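PDB 1WPX: carboxypeptidase Y inhibitor from Saccharomyces cerevisiae, which inhibits the serine protease carboxypeptidase Y specifically and potently, as a member of the phosphatidylethanolamine-binding protein family. Local coordinates for residues I36-Y41 and Q63-F68; T91-D96 and V165-K170; H112-D117 and N145-Y150; S178-I183 and K203-Q208. All blocks are in the same frame, centred on the assembly; numbering follows the deposited sequence.

Contact 1 of 4, residues I36-Y41 and Q63-F68; sequences ILAVEY and QFQFTF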
# COMPACT_ATOMS: atom_id res chain seq x y z
N ILE B 36 -14.39 2.04 -12.14
CA ILE B 36 -14.27 2.13 -10.70
C ILE B 36 -14.90 3.43 -10.24
O ILE B 36 -14.78 4.47 -10.90
CB ILE B 36 -12.79 2.03 -10.23
CG1 ILE B 36 -12.08 3.37 -10.38
CG2 ILE B 36 -12.06 0.92 -11.00
CD1 ILE B 36 -12.06 4.14 -9.09
N LEU B 37 -15.58 3.37 -9.11
CA LEU B 37 -16.26 4.53 -8.55
C LEU B 37 -15.48 5.19 -7.42
O LEU B 37 -15.36 4.63 -6.33
CB LEU B 37 -17.64 4.12 -8.04
CG LEU B 37 -18.59 5.22 -7.56
CD1 LEU B 37 -19.00 6.13 -8.72
CD2 LEU B 37 -19.81 4.57 -6.95
N ALA B 38 -14.95 6.38 -7.68
CA ALA B 38 -14.21 7.10 -6.66
C ALA B 38 -15.23 7.95 -5.92
O ALA B 38 -15.98 8.70 -6.52
CB ALA B 38 -13.14 7.97 -7.27
N VAL B 39 -15.25 7.82 -4.60
CA VAL B 39 -16.17 8.56 -3.77
C VAL B 39 -15.37 9.21 -2.65
O VAL B 39 -14.44 8.61 -2.12
CB VAL B 39 -17.23 7.62 -3.16
CG1 VAL B 39 -18.29 8.42 -2.39
CG2 VAL B 39 -17.88 6.78 -4.26
N GLU B 40 -15.74 10.44 -2.30
CA GLU B 40 -15.04 11.17 -1.25
C GLU B 40 -15.94 12.18 -0.54
O GLU B 40 -16.77 12.84 -1.17
CB GLU B 40 -13.85 11.90 -1.85
CG GLU B 40 -13.08 12.72 -0.85
CD GLU B 40 -12.05 13.60 -1.51
OE1 GLU B 40 -12.46 14.48 -2.30
OE2 GLU B 40 -10.84 13.41 -1.25
N TYR B 41 -15.78 12.29 0.78
CA TYR B 41 -16.55 13.23 1.57
C TYR B 41 -15.74 14.50 1.70
O TYR B 41 -16.28 15.61 1.66
CB TYR B 41 -16.85 12.65 2.94
CG TYR B 41 -17.93 11.60 2.92
CD1 TYR B 41 -19.27 11.96 2.88
CD2 TYR B 41 -17.60 10.24 2.91
CE1 TYR B 41 -20.28 10.99 2.83
CE2 TYR B 41 -18.60 9.27 2.85
CZ TYR B 41 -19.93 9.65 2.82
OH TYR B 41 -20.90 8.69 2.78
N GLN B 63 -18.88 13.39 -2.95
CA GLN B 63 -18.67 13.65 -4.38
C GLN B 63 -18.34 12.32 -5.05
O GLN B 63 -17.78 11.41 -4.42
CB GLN B 63 -17.53 14.62 -4.59
CG GLN B 63 -17.73 15.95 -3.91
CD GLN B 63 -16.52 16.85 -4.08
OE1 GLN B 63 -16.17 17.24 -5.20
NE2 GLN B 63 -15.87 17.18 -2.96
N PHE B 64 -18.66 12.21 -6.34
CA PHE B 64 -18.40 10.98 -7.08
C PHE B 64 -17.65 11.22 -8.39
O PHE B 64 -17.69 12.30 -8.96
CB PHE B 64 -19.73 10.29 -7.41
CG PHE B 64 -20.57 9.99 -6.21
CD1 PHE B 64 -20.45 8.76 -5.55
CD2 PHE B 64 -21.50 10.92 -5.74
CE1 PHE B 64 -21.25 8.47 -4.44
CE2 PHE B 64 -22.30 10.63 -4.63
CZ PHE B 64 -22.18 9.40 -3.98
N GLN B 65 -16.97 10.17 -8.85
CA GLN B 65 -16.23 10.20 -10.10
C GLN B 65 -16.26 8.79 -10.65
O GLN B 65 -16.15 7.83 -9.89
CB GLN B 65 -14.77 10.62 -9.91
CG GLN B 65 -13.97 10.55 -11.22
CD GLN B 65 -12.48 10.75 -11.04
OE1 GLN B 65 -11.83 10.01 -10.30
NE2 GLN B 65 -11.92 11.75 -11.72
N PHE B 66 -16.42 8.67 -11.96
CA PHE B 66 -16.47 7.36 -12.60
C PHE B 66 -15.32 7.25 -13.59
O PHE B 66 -15.14 8.10 -14.45
CB PHE B 66 -17.80 7.16 -13.32
CG PHE B 66 -17.90 5.86 -14.06
CD1 PHE B 66 -17.73 4.65 -13.40
CD2 PHE B 66 -18.18 5.84 -15.42
CE1 PHE B 66 -17.84 3.44 -14.08
CE2 PHE B 66 -18.29 4.63 -16.11
CZ PHE B 66 -18.12 3.43 -15.44
N THR B 67 -14.52 6.20 -13.44
CA THR B 67 -13.42 5.99 -14.35
C THR B 67 -13.74 4.75 -15.15
O THR B 67 -13.88 3.65 -14.61
CB THR B 67 -12.08 5.79 -13.60
OG1 THR B 67 -11.64 7.04 -13.08
CG2 THR B 67 -11.02 5.25 -14.54
N PHE B 68 -13.90 4.93 -16.46
CA PHE B 68 -14.19 3.80 -17.32
C PHE B 68 -12.89 3.37 -17.97
O PHE B 68 -12.08 4.20 -18.39
CB PHE B 68 -15.22 4.18 -18.38
CG PHE B 68 -15.36 3.15 -19.47
CD1 PHE B 68 -14.66 3.29 -20.66
CD2 PHE B 68 -16.18 2.03 -19.29
CE1 PHE B 68 -14.75 2.32 -21.67
CE2 PHE B 68 -16.28 1.06 -20.29
CZ PHE B 68 -15.57 1.20 -21.48
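Strands 36-40 and 63-68 run antiparallel, their short axes 4.8 Å apart at an angle of 160°, and six backbone hydrogen bonds join Ile36 with Thr67, Ala38 with Gln65 and Glu40 with Gln63. All six donors lie in the plane of the carbonyl they meet. Between these hydrogen-bonded pairs sit the non-hydrogen-bonded pairs Leu37-Phe66 and Val39-Phe64, where CA-H groups also approach carbonyl oxygens, as Val39 CA does Gln63 O at 3.3 Å.

Val39 and Phe64 carry the apolar face. They lie side by side and point the same way, so that Val39 CG2 comes within 3.5 Å of Phe64 CD1, while Val39 CG1, anti to the backbone N, meets Phe64 CE1 at 3.6 Å. Phe64 has its CG anti to the carbonyl carbon (chi1 -56°), which puts one ring side along both valine methyls. On the face of Ile36, Ala38 and Gln65, Gln65 CG is anti to the backbone N and the chain is extended; its NE2 is hydrogen-bonded to the backbone of the chain of another protein in the assembly, against which Ile36 and Glu40 also pack.

Within the antiparallel sheet, strand 35-40 also pairs with strand 45-47, and strand 63-69 with strand 134-140. This two-sided antiparallel ladder turns Leu37, Val39, Phe64 and Phe66 to the core, where the first three pack on Phe166 of strand 162-170, and Leu37 and Phe64 reach Leu92 of strand 90-96.

Contact 2 of 4, residues T91-D96 and V165-K170; sequences TLVMTD and VFLLYK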
# COMPACT_ATOMS: atom_id res chain seq x y z
N THR B 91 -27.85 5.94 -12.12
CA THR B 91 -28.48 5.97 -10.81
C THR B 91 -27.42 5.63 -9.78
O THR B 91 -26.71 4.62 -9.89
CB THR B 91 -29.65 4.98 -10.71
OG1 THR B 91 -30.81 5.56 -11.31
CG2 THR B 91 -29.94 4.64 -9.24
N LEU B 92 -27.32 6.48 -8.77
CA LEU B 92 -26.35 6.31 -7.69
C LEU B 92 -27.09 5.94 -6.41
O LEU B 92 -27.95 6.69 -5.94
CB LEU B 92 -25.58 7.62 -7.51
CG LEU B 92 -24.15 7.59 -6.98
CD1 LEU B 92 -23.38 6.39 -7.51
CD2 LEU B 92 -23.48 8.88 -7.40
N VAL B 93 -26.75 4.79 -5.86
CA VAL B 93 -27.38 4.29 -4.64
C VAL B 93 -26.43 4.14 -3.46
O VAL B 93 -25.24 3.92 -3.64
CB VAL B 93 -28.02 2.90 -4.91
CG1 VAL B 93 -28.49 2.27 -3.60
CG2 VAL B 93 -29.19 3.04 -5.86
N MET B 94 -26.96 4.29 -2.25
CA MET B 94 -26.18 4.09 -1.03
C MET B 94 -27.04 3.28 -0.07
O MET B 94 -28.13 3.71 0.31
CB MET B 94 -25.79 5.40 -0.37
CG MET B 94 -24.80 5.18 0.78
SD MET B 94 -24.33 6.68 1.69
CE MET B 94 -24.51 6.10 3.37
N THR B 95 -26.57 2.10 0.30
CA THR B 95 -27.34 1.26 1.20
C THR B 95 -26.49 0.59 2.28
O THR B 95 -25.29 0.40 2.12
CB THR B 95 -28.11 0.17 0.42
OG1 THR B 95 -29.06 -0.46 1.29
CG2 THR B 95 -27.14 -0.87 -0.13
N ASP B 96 -27.15 0.23 3.38
CA ASP B 96 -26.52 -0.44 4.51
C ASP B 96 -27.22 -1.79 4.70
O ASP B 96 -28.39 -1.83 5.05
CB ASP B 96 -26.67 0.41 5.78
CG ASP B 96 -26.15 -0.30 7.03
OD1 ASP B 96 -25.67 -1.44 6.93
OD2 ASP B 96 -26.23 0.30 8.13
N VAL B 165 -22.51 0.78 1.37
CA VAL B 165 -22.23 0.50 -0.03
C VAL B 165 -22.79 1.44 -1.10
O VAL B 165 -24.00 1.66 -1.20
CB VAL B 165 -22.69 -0.94 -0.38
CG1 VAL B 165 -22.15 -1.36 -1.73
CG2 VAL B 165 -22.22 -1.90 0.71
N PHE B 166 -21.89 1.99 -1.92
CA PHE B 166 -22.28 2.86 -3.03
C PHE B 166 -22.34 2.00 -4.29
O PHE B 166 -21.43 1.19 -4.54
CB PHE B 166 -21.26 3.98 -3.24
CG PHE B 166 -21.29 5.02 -2.17
CD1 PHE B 166 -20.32 5.04 -1.16
CD2 PHE B 166 -22.28 6.01 -2.16
CE1 PHE B 166 -20.34 6.01 -0.17
CE2 PHE B 166 -22.30 6.99 -1.18
CZ PHE B 166 -21.33 6.99 -0.18
N LEU B 167 -23.40 2.16 -5.07
CA LEU B 167 -23.57 1.40 -6.31
C LEU B 167 -24.00 2.30 -7.46
O LEU B 167 -24.93 3.11 -7.32
CB LEU B 167 -24.60 0.28 -6.14
CG LEU B 167 -24.35 -0.74 -5.03
CD1 LEU B 167 -25.07 -0.29 -3.78
CD2 LEU B 167 -24.86 -2.10 -5.44
N LEU B 168 -23.33 2.17 -8.60
CA LEU B 168 -23.65 2.96 -9.78
C LEU B 168 -24.36 2.09 -10.82
O LEU B 168 -23.82 1.06 -11.25
CB LEU B 168 -22.38 3.56 -10.39
CG LEU B 168 -22.60 4.48 -11.60
CD1 LEU B 168 -23.30 5.74 -11.13
CD2 LEU B 168 -21.28 4.83 -12.26
N TYR B 169 -25.56 2.48 -11.20
CA TYR B 169 -26.33 1.73 -12.19
C TYR B 169 -26.57 2.52 -13.47
O TYR B 169 -26.71 3.74 -13.44
CB TYR B 169 -27.69 1.32 -11.64
CG TYR B 169 -27.66 0.28 -10.55
CD1 TYR B 169 -27.54 0.65 -9.21
CD2 TYR B 169 -27.78 -1.08 -10.86
CE1 TYR B 169 -27.53 -0.31 -8.20
CE2 TYR B 169 -27.77 -2.05 -9.86
CZ TYR B 169 -27.65 -1.66 -8.53
OH TYR B 169 -27.67 -2.62 -7.54
N LYS B 170 -26.62 1.82 -14.59
CA LYS B 170 -26.91 2.45 -15.87
C LYS B 170 -28.40 2.21 -16.10
O LYS B 170 -28.85 1.07 -15.98
CB LYS B 170 -26.12 1.81 -17.01
CG LYS B 170 -26.50 2.37 -18.36
CD LYS B 170 -26.04 1.47 -19.49
CE LYS B 170 -26.58 1.97 -20.83
NZ LYS B 170 -26.11 1.16 -21.98
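Met94 has CG anti to the backbone N (chi1 -172°) and stays extended through chi2, whereas Phe166 has CG anti to the carbonyl carbon (chi1 -71°); these torsions lay the two side chains side by side, pointing the same way. Met94 CG sits over one face of the Phe166 ring, 4.1 Å from its centroid and 28° off the normal, a CH-pi contact. The sulfur approaches obliquely, with Met94 SD 3.5 Å from Phe166 CE2, which makes this a Met-aromatic contact as well. On the same face of the sheet Leu92 and Leu168, each with CG anti to the backbone N, cross obliquely and touch through Leu92 CD1 and Leu168 CD1 at 3.7 Å.

The other face is looser: Val93 CG1 lies 4.3 Å from Leu167 CD1, and Val93 CG2 comes obliquely to the Tyr169 ring. Six backbone hydrogen bonds set this register, pairing Thr91 with Tyr169, Val93 with Leu167 and Thr95 with Val165. The bond from Tyr169 N to Thr91 O, 2.8 Å, is nearly straight. Leu167 N, by contrast, stands above the carbonyl plane of Val93. Every residue that takes part is buried, so the ladder is shielded from solvent.

Strand 90-96 has strand 110-120 as its second neighbour, and strand 162-170 has strand 208-217, which places this regular antiparallel ladder inside the central sheet of the phosphatidylethanolamine-binding protein fold. Helix 198-203 covers the face of Val93, Thr95 and Tyr169 through Val198, while Phe64 of strand 63-69 meets Phe166 on the other face.

Contact 3 of 4, residues H112-D117 and N145-Y150; sequences HLVECD and NTLIEY. With SO4 (sulfate ion), chain G.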
# COMPACT_ATOMS: atom_id res chain seq x y z
N HIS B 112 -30.08 4.86 2.16
CA HIS B 112 -29.44 6.12 2.51
C HIS B 112 -29.46 7.16 1.40
O HIS B 112 -29.47 8.37 1.67
CB HIS B 112 -27.99 5.85 2.93
CG HIS B 112 -27.86 5.36 4.34
ND1 HIS B 112 -27.87 6.21 5.42
CD2 HIS B 112 -27.74 4.11 4.85
CE1 HIS B 112 -27.76 5.51 6.54
NE2 HIS B 112 -27.68 4.23 6.21
N LEU B 113 -29.48 6.71 0.16
CA LEU B 113 -29.46 7.65 -0.95
C LEU B 113 -29.81 6.97 -2.26
O LEU B 113 -29.51 5.79 -2.47
CB LEU B 113 -28.06 8.28 -1.03
CG LEU B 113 -27.63 9.27 -2.12
CD1 LEU B 113 -27.29 8.52 -3.38
CD2 LEU B 113 -28.71 10.31 -2.35
N VAL B 114 -30.48 7.73 -3.13
CA VAL B 114 -30.89 7.25 -4.45
C VAL B 114 -31.07 8.44 -5.38
O VAL B 114 -32.08 9.13 -5.32
CB VAL B 114 -32.23 6.48 -4.41
CG1 VAL B 114 -32.68 6.17 -5.82
CG2 VAL B 114 -32.06 5.20 -3.64
N GLU B 115 -30.08 8.68 -6.23
CA GLU B 115 -30.11 9.77 -7.20
C GLU B 115 -30.25 9.18 -8.59
O GLU B 115 -29.52 8.26 -8.95
CB GLU B 115 -28.81 10.56 -7.13
CG GLU B 115 -28.95 11.94 -6.56
CD GLU B 115 -27.70 12.75 -6.79
OE1 GLU B 115 -26.65 12.36 -6.24
OE2 GLU B 115 -27.78 13.76 -7.53
N CYS B 116 -31.16 9.73 -9.39
CA CYS B 116 -31.37 9.21 -10.73
C CYS B 116 -31.26 10.26 -11.82
O CYS B 116 -31.17 11.46 -11.55
CB CYS B 116 -32.74 8.54 -10.83
SG CYS B 116 -33.06 7.35 -9.52
N ASP B 117 -31.26 9.78 -13.06
CA ASP B 117 -31.16 10.63 -14.24
C ASP B 117 -29.90 11.49 -14.18
O ASP B 117 -29.94 12.70 -14.42
CB ASP B 117 -32.40 11.53 -14.34
CG ASP B 117 -33.69 10.77 -14.06
OD1 ASP B 117 -33.91 9.70 -14.67
OD2 ASP B 117 -34.48 11.26 -13.22
N ASN B 145 -32.67 13.65 -10.46
CA ASN B 145 -33.84 13.56 -9.59
C ASN B 145 -33.53 12.67 -8.40
O ASN B 145 -33.24 11.48 -8.56
CB ASN B 145 -35.06 13.00 -10.34
CG ASN B 145 -35.54 13.92 -11.46
OD1 ASN B 145 -35.03 13.88 -12.59
ND2 ASN B 145 -36.51 14.77 -11.15
N THR B 146 -33.60 13.24 -7.21
CA THR B 146 -33.33 12.50 -5.99
C THR B 146 -34.60 11.84 -5.47
O THR B 146 -35.51 12.53 -5.02
CB THR B 146 -32.77 13.43 -4.88
OG1 THR B 146 -31.52 13.99 -5.30
CG2 THR B 146 -32.57 12.66 -3.58
N LEU B 147 -34.67 10.52 -5.54
CA LEU B 147 -35.84 9.81 -5.04
C LEU B 147 -35.77 9.69 -3.52
O LEU B 147 -36.79 9.73 -2.84
CB LEU B 147 -35.93 8.41 -5.65
CG LEU B 147 -36.07 8.28 -7.17
CD1 LEU B 147 -36.33 6.82 -7.51
CD2 LEU B 147 -37.20 9.15 -7.66
N ILE B 148 -34.55 9.53 -3.00
CA ILE B 148 -34.33 9.41 -1.56
C ILE B 148 -33.16 10.29 -1.14
O ILE B 148 -32.01 9.93 -1.34
CB ILE B 148 -34.01 7.94 -1.19
CG1 ILE B 148 -35.21 7.04 -1.51
CG2 ILE B 148 -33.64 7.85 0.28
CD1 ILE B 148 -36.46 7.36 -0.72
N GLU B 149 -33.46 11.44 -0.55
CA GLU B 149 -32.41 12.37 -0.12
C GLU B 149 -31.34 11.68 0.72
O GLU B 149 -31.60 10.68 1.40
CB GLU B 149 -33.02 13.56 0.64
CG GLU B 149 -33.85 13.21 1.88
CD GLU B 149 -35.12 12.40 1.58
OE1 GLU B 149 -35.77 12.66 0.54
OE2 GLU B 149 -35.47 11.52 2.40
N TYR B 150 -30.12 12.21 0.67
CA TYR B 150 -29.00 11.65 1.41
C TYR B 150 -29.13 11.72 2.92
O TYR B 150 -29.57 12.72 3.48
CB TYR B 150 -27.69 12.34 1.01
CG TYR B 150 -26.48 11.80 1.74
CD1 TYR B 150 -25.86 10.62 1.32
CD2 TYR B 150 -25.97 12.45 2.86
CE1 TYR B 150 -24.75 10.11 2.00
CE2 TYR B 150 -24.86 11.94 3.55
CZ TYR B 150 -24.26 10.77 3.12
OH TYR B 150 -23.16 10.26 3.78
S SO4 G . -27.93 3.09 9.40
O1 SO4 G . -29.28 3.66 9.53
O2 SO4 G . -26.94 4.18 9.37
O3 SO4 G . -27.66 2.21 10.56
O4 SO4 G . -27.85 2.30 8.16
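Segments 112-117 and 145-150 pair antiparallel but shift register by one residue between Val114 and Glu115, because Leu147 and Ile148 both face Val114 in a classic beta bulge. Val114 O consequently receives two N-H groups, Leu147 N at 2.9 Å nearly along the C=O axis and Ile148 N in a weak bond. Cys116 and Asn145 form the regular hydrogen-bonded pair, with Cys116 N 2.8 Å from Asn145 O.

Val114 CG1, anti to the backbone N, meets Leu147 CB at 4.0 Å, and Cys116 SG touches Leu147 CD1 at 3.9 Å. Leu113 and Tyr150 cross at about a right angle, Leu113 CB lying at the edge of the phenol ring 4.0 Å from Tyr150 CD1. The His112 ring points NE2 at a sulfate, 2.7 Å from its O4 and nearly straight at 165°, while ND1 is hydrogen-bonded to Met151 O. An alanine at His112 would remove both ring nitrogens and would probably weaken the hold on the anion and on the Met151 carbonyl.

The sulfate, probably from the crystallisation liquor, is also hydrogen-bonded to Ala154 N and Tyr164 OH, consistent with the anion-binding pocket of phosphatidylethanolamine-binding proteins; with an anion on NE2 and a carbonyl on ND1, the imidazole may well be protonated.

Contact 4 of 4, residues S178-I183 and K203-Q208; sequences SKFSKI and KENNLQ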
# COMPACT_ATOMS: atom_id res chain seq x y z
N SER B 178 -38.96 8.59 -13.21
CA SER B 178 -40.38 8.67 -12.89
C SER B 178 -41.08 7.34 -13.14
O SER B 178 -42.24 7.16 -12.76
CB SER B 178 -41.06 9.76 -13.72
OG SER B 178 -41.24 9.36 -15.07
N LYS B 179 -40.38 6.40 -13.76
CA LYS B 179 -40.96 5.09 -14.07
C LYS B 179 -40.44 3.95 -13.20
O LYS B 179 -40.85 2.80 -13.37
CB LYS B 179 -40.74 4.78 -15.54
CG LYS B 179 -41.50 5.74 -16.44
CD LYS B 179 -41.06 5.67 -17.88
CE LYS B 179 -41.90 6.61 -18.72
NZ LYS B 179 -41.75 8.02 -18.29
N PHE B 180 -39.56 4.26 -12.26
CA PHE B 180 -39.04 3.23 -11.38
C PHE B 180 -40.00 2.99 -10.22
O PHE B 180 -40.69 3.91 -9.79
CB PHE B 180 -37.66 3.63 -10.83
CG PHE B 180 -36.61 3.79 -11.89
CD1 PHE B 180 -36.70 3.08 -13.08
CD2 PHE B 180 -35.53 4.63 -11.68
CE1 PHE B 180 -35.72 3.21 -14.06
CE2 PHE B 180 -34.54 4.76 -12.66
CZ PHE B 180 -34.64 4.05 -13.85
N SER B 181 -40.06 1.76 -9.74
CA SER B 181 -40.93 1.41 -8.63
C SER B 181 -40.67 2.33 -7.45
O SER B 181 -39.54 2.74 -7.19
CB SER B 181 -40.69 -0.05 -8.22
OG SER B 181 -39.31 -0.30 -8.06
N LYS B 182 -41.73 2.67 -6.72
CA LYS B 182 -41.60 3.57 -5.58
C LYS B 182 -40.84 2.93 -4.42
O LYS B 182 -40.68 1.71 -4.35
CB LYS B 182 -43.00 4.00 -5.12
CG LYS B 182 -43.03 5.17 -4.16
CD LYS B 182 -44.47 5.57 -3.84
CE LYS B 182 -44.53 6.78 -2.92
NZ LYS B 182 -43.82 6.54 -1.63
N ILE B 183 -40.35 3.78 -3.52
CA ILE B 183 -39.62 3.31 -2.34
C ILE B 183 -40.36 3.81 -1.11
O ILE B 183 -40.14 4.94 -0.66
CB ILE B 183 -38.17 3.84 -2.33
CG1 ILE B 183 -37.39 3.28 -3.52
CG2 ILE B 183 -37.48 3.44 -1.03
CD1 ILE B 183 -36.01 3.89 -3.69
N LYS B 203 -33.47 -4.95 -9.89
CA LYS B 203 -33.96 -5.94 -10.84
C LYS B 203 -35.32 -5.61 -11.41
O LYS B 203 -35.52 -5.68 -12.63
CB LYS B 203 -34.01 -7.33 -10.18
CG LYS B 203 -32.71 -8.10 -10.29
CD LYS B 203 -32.38 -8.39 -11.76
CE LYS B 203 -31.03 -9.10 -11.92
NZ LYS B 203 -30.69 -9.40 -13.35
N GLU B 204 -36.27 -5.24 -10.56
CA GLU B 204 -37.60 -4.92 -11.05
C GLU B 204 -37.62 -3.65 -11.89
O GLU B 204 -38.64 -3.29 -12.46
CB GLU B 204 -38.61 -4.81 -9.89
CG GLU B 204 -38.27 -3.82 -8.79
CD GLU B 204 -39.29 -3.84 -7.65
OE1 GLU B 204 -39.57 -4.94 -7.12
OE2 GLU B 204 -39.81 -2.77 -7.28
N ASN B 205 -36.47 -2.98 -11.99
CA ASN B 205 -36.40 -1.76 -12.78
C ASN B 205 -35.38 -1.86 -13.91
O ASN B 205 -35.03 -0.87 -14.53
CB ASN B 205 -36.07 -0.57 -11.87
CG ASN B 205 -37.25 -0.15 -11.03
OD1 ASN B 205 -38.27 0.30 -11.55
ND2 ASN B 205 -37.13 -0.28 -9.71
N ASN B 206 -34.92 -3.08 -14.17
CA ASN B 206 -33.97 -3.32 -15.24
C ASN B 206 -32.73 -2.44 -15.23
O ASN B 206 -32.29 -1.99 -16.28
CB ASN B 206 -34.68 -3.17 -16.58
CG ASN B 206 -35.87 -4.08 -16.71
OD1 ASN B 206 -36.88 -3.72 -17.31
ND2 ASN B 206 -35.76 -5.29 -16.15
N LEU B 207 -32.16 -2.19 -14.05
CA LEU B 207 -30.96 -1.37 -13.97
C LEU B 207 -29.72 -2.24 -14.13
O LEU B 207 -29.70 -3.39 -13.70
CB LEU B 207 -30.90 -0.62 -12.64
CG LEU B 207 -32.12 0.24 -12.28
CD1 LEU B 207 -31.74 1.17 -11.14
CD2 LEU B 207 -32.58 1.03 -13.48
N GLN B 208 -28.69 -1.70 -14.76
CA GLN B 208 -27.46 -2.45 -14.99
C GLN B 208 -26.34 -1.95 -14.07
O GLN B 208 -25.89 -0.81 -14.21
CB GLN B 208 -27.02 -2.29 -16.44
CG GLN B 208 -26.03 -3.34 -16.93
CD GLN B 208 -25.36 -2.95 -18.24
OE1 GLN B 208 -26.02 -2.48 -19.17
NE2 GLN B 208 -24.05 -3.16 -18.32
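The amide of Asn205 faces Ser181 with both of its polar atoms. With CG anti to the carbonyl carbon (chi1 -74°) the amide swings toward Ser181, and chi2 turns OD1 to the backbone N of Ser181 at 2.9 Å, where the N-H lies in the amide plane on a lone pair. On the other branch, Asn205 ND2 donates to Ser181 OG at 2.7 Å, again close to the amide plane, so two bonds fix the rotation of the group.

Ser181 OG occupies the crowded position between its backbone N and carbonyl carbon (chi1 49°) and donates a hydrogen bond to Glu204 OE2, 2.6 Å away, on the anti lone pair of that oxygen. The hydroxyl thus accepts from the amide and donates to the carboxylate, a relay the negative charge would be expected to strengthen.

Phe180 crosses Asn205 obliquely, ring and amide planes 61° apart, and Phe180 CB comes within 3.5 Å of Asn205 OD1. Beyond it Phe180 and Leu207 reach tip to tip, with CZ of Phe180 and CD2 of Leu207 3.7 Å apart.

Asn205 ND2 is hydrogen-bonded to Trp201 O as well, tying the amide to helix 198-203. An alanine at Asn205 would remove the two bonds to Ser181 and the one to Trp201 O, and would probably loosen segment 178-183 from the turn. The helix ends in a Schellman motif: Asn206, with positive phi, is the C-prime residue, Leu207 N bonds to Ala202 O, and Asn206 N to Lys203 O across a type I turn.

Overall arrangement
Contacts 1, 2 and 3 belong to one curled antiparallel sheet, which lets contact 1 pack across onto contact 2 through Phe64 and Phe166; contact 4 joins loops on either side of helix 198-203. Contact 2 is central, its centre about 3 Å from that of the chain; contacts 1 and 3 have centres about 11 and 10 Å from it. Contact 3 adjoins it edge to edge because strands 90-96 and 110-120 are neighbours. Along the chain contact 1 closes first, contact 3 forms within the span of contact 2, and contact 4 comes last, about 13 Å from contacts 2 and 3 between centres. The core thus unites sequence-distant strands, with contact 1 facing the chain of another protein in the assembly.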